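Local coordinates for protein M32 carboxypeptidase (PDB 7A03) that probably cleaves single amino acids from the C-terminal ends of peptides, as a metal-dependent carboxypeptidase of the M32 family, at residues D232-P237 and R248-I253. Residues are numbered along the deposited sequence; the frame is centred on the assembly and turned at random.
Sequences DISEHP and RVTTRI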
loop_
_atom_site.group_PDB
_atom_site.type_symbol
_atom_site.label_atom_id
_atom_site.label_comp_id
_atom_site.label_asym_id
_atom_site.label_seq_id
_atom_site.Cartn_x
_atom_site.Cartn_y
_atom_site.Cartn_z
ATOM N N ASP A 232 0.636 -2.046 -18.711
ATOM C CA ASP A 232 -0.617 -2.280 -19.412
ATOM C C ASP A 232 -1.697 -1.440 -18.744
ATOM O O ASP A 232 -1.479 -0.835 -17.690
ATOM C CB ASP A 232 -0.992 -3.775 -19.414
ATOM C CG ASP A 232 0.013 -4.615 -20.177
ATOM O OD1 ASP A 232 -0.109 -4.677 -21.426
ATOM O OD2 ASP A 232 0.947 -5.167 -19.549
ATOM N N ILE A 233 -2.842 -1.347 -19.389
ATOM C CA ILE A 233 -4.004 -0.648 -18.835
ATOM C C ILE A 233 -4.824 -1.615 -17.991
ATOM O O ILE A 233 -5.056 -2.768 -18.383
ATOM C CB ILE A 233 -4.870 -0.053 -19.966
ATOM C CG1 ILE A 233 -4.087 0.980 -20.773
ATOM C CG2 ILE A 233 -6.151 0.561 -19.395
ATOM C CD1 ILE A 233 -3.872 2.315 -20.046
ATOM N N SER A 234 -5.275 -1.158 -16.822
ATOM C CA SER A 234 -6.259 -1.892 -16.042
ATOM C C SER A 234 -7.197 -0.907 -15.352
ATOM O O SER A 234 -6.966 0.307 -15.366
ATOM C CB SER A 234 -5.584 -2.878 -15.073
ATOM O OG SER A 234 -5.181 -2.224 -13.885
ATOM N N GLU A 235 -8.265 -1.433 -14.733
ATOM C CA GLU A 235 -9.252 -0.541 -14.125
ATOM C C GLU A 235 -8.693 0.157 -12.888
ATOM O O GLU A 235 -9.000 1.329 -12.646
ATOM C CB GLU A 235 -10.574 -1.253 -13.804
ATOM C CG GLU A 235 -11.684 -0.399 -13.237
ATOM C CD GLU A 235 -12.960 -1.176 -12.998
ATOM O OE1 GLU A 235 -12.992 -2.402 -13.236
ATOM O OE2 GLU A 235 -13.942 -0.560 -12.569
ATOM N N HIS A 236 -7.863 -0.534 -12.114
ATOM C CA HIS A 236 -7.267 0.009 -10.897
ATOM C C HIS A 236 -5.769 -0.236 -10.967
ATOM O O HIS A 236 -5.333 -1.405 -10.958
ATOM C CB HIS A 236 -7.856 -0.662 -9.661
ATOM C CG HIS A 236 -9.327 -0.452 -9.516
ATOM N ND1 HIS A 236 -10.252 -1.427 -9.824
ATOM C CD2 HIS A 236 -10.036 0.635 -9.130
ATOM C CE1 HIS A 236 -11.469 -0.954 -9.617
ATOM N NE2 HIS A 236 -11.365 0.291 -9.188
ATOM N N PRO A 237 -4.957 0.807 -11.049
ATOM C CA PRO A 237 -3.507 0.614 -11.151
ATOM C C PRO A 237 -2.949 -0.267 -10.042
ATOM O O PRO A 237 -3.342 -0.173 -8.875
ATOM C CB PRO A 237 -2.962 2.040 -11.055
ATOM C CG PRO A 237 -4.057 2.884 -11.653
ATOM C CD PRO A 237 -5.353 2.215 -11.240
ATOM N N ARG A 248 5.444 -6.165 -13.297
ATOM C CA ARG A 248 4.531 -5.513 -14.225
ATOM C C ARG A 248 3.680 -4.483 -13.493
ATOM O O ARG A 248 3.300 -4.682 -12.329
ATOM C CB ARG A 248 3.651 -6.544 -14.961
ATOM C CG ARG A 248 4.498 -7.603 -15.654
ATOM C CD ARG A 248 3.679 -8.494 -16.576
ATOM N NE ARG A 248 4.495 -9.591 -17.068
ATOM C CZ ARG A 248 4.063 -10.509 -17.924
ATOM N NH1 ARG A 248 2.852 -10.409 -18.450
ATOM N NH2 ARG A 248 4.862 -11.501 -18.258
ATOM N N VAL A 249 3.412 -3.370 -14.175
ATOM C CA VAL A 249 2.578 -2.304 -13.634
ATOM C C VAL A 249 1.391 -2.065 -14.549
ATOM O O VAL A 249 1.433 -2.334 -15.756
ATOM C CB VAL A 249 3.381 -0.998 -13.429
ATOM C CG1 VAL A 249 4.493 -1.230 -12.445
ATOM C CG2 VAL A 249 3.923 -0.471 -14.759
ATOM N N THR A 250 0.319 -1.543 -13.975
ATOM C CA THR A 250 -0.798 -1.076 -14.777
ATOM C C THR A 250 -1.093 0.375 -14.457
ATOM O O THR A 250 -0.702 0.900 -13.408
ATOM C CB THR A 250 -2.051 -1.947 -14.585
ATOM O OG1 THR A 250 -2.556 -1.786 -13.255
ATOM C CG2 THR A 250 -1.709 -3.426 -14.798
ATOM N N THR A 251 -1.770 1.034 -15.388
ATOM C CA THR A 251 -2.199 2.396 -15.164
ATOM C C THR A 251 -3.551 2.573 -15.822
ATOM O O THR A 251 -4.072 1.662 -16.476
ATOM C CB THR A 251 -1.136 3.399 -15.626
ATOM O OG1 THR A 251 -1.485 4.709 -15.145
ATOM C CG2 THR A 251 -1.027 3.422 -17.154
ATOM N N ARG A 252 -4.124 3.754 -15.640
ATOM C CA ARG A 252 -5.370 4.124 -16.278
ATOM C C ARG A 252 -5.229 5.563 -16.741
ATOM O O ARG A 252 -4.570 6.378 -16.089
ATOM C CB ARG A 252 -6.548 4.018 -15.301
ATOM C CG ARG A 252 -6.249 4.610 -13.942
ATOM C CD ARG A 252 -7.468 4.621 -13.037
ATOM N NE ARG A 252 -7.242 5.458 -11.862
ATOM C CZ ARG A 252 -8.179 6.208 -11.290
ATOM N NH1 ARG A 252 -9.409 6.230 -11.788
ATOM N NH2 ARG A 252 -7.884 6.943 -10.225
ATOM N N ILE A 253 -5.849 5.876 -17.864
ATOM C CA ILE A 253 -5.750 7.200 -18.458
ATOM C C ILE A 253 -7.130 7.837 -18.472
ATOM O O ILE A 253 -8.097 7.213 -18.922
ATOM C CB ILE A 253 -5.182 7.122 -19.883
ATOM C CG1 ILE A 253 -3.759 6.584 -19.862
ATOM C CG2 ILE A 253 -5.219 8.510 -20.552
ATOM C CD1 ILE A 253 -3.288 6.107 -21.198
HETATM O O HOH W 1 1.236 -5.004 -16.844
#
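The end of strand 229-233 pairs in parallel with strand 247-251, and the loop that follows, through Pro237, crosses to the other edge of that strand. Asp232 continues the parallel pairing: its N donates to Val249 O (3.1 Å), while its own O receives Thr251 N nearly along the C=O axis. Its carboxylate bends off the ladder, where a water donates to both Asp232 OD2 and Val249 O; Tyr38 and Arg230 hold the same carboxylate from outside the pair. On the sheet face shared with Thr251, Ile233 carries CG1 anti to its carbonyl carbon (chi1 -62°), and its CD1 meets Ile253 CD1 at 4.0 Å, the two side chains crossing at about a right angle. Ser234 N closes the backbone pairing on Thr251 O, with an N-H...O angle of 159°. Both Ser234 OG and Thr250 OG1 occupy the crowded position between backbone N and carbonyl carbon, which brings the hydroxyls into a short hydrogen bond of 2.7 Å. Thr250 OG1 is also bonded to Phe238 N, so this one hydroxyl links the turn at both ends. Pro237 lays its ring obliquely against the extended Arg252 chain, CG touching Arg252 CG at 3.6 Å and CD lying 3.7 Å from Arg252 CD. An alanine here would probably loosen the turn, since these ring contacts would be lost. Pro237 also touches Glu268 of the probable HExxH metal-binding motif on helix 258-277, against which Thr251 packs too; helix 208-222 borders Ile233 and Ile253, helix 9-37 adjoins Asp232 and Thr250, and antiparallel strand 239-241 leaves 247-251 central.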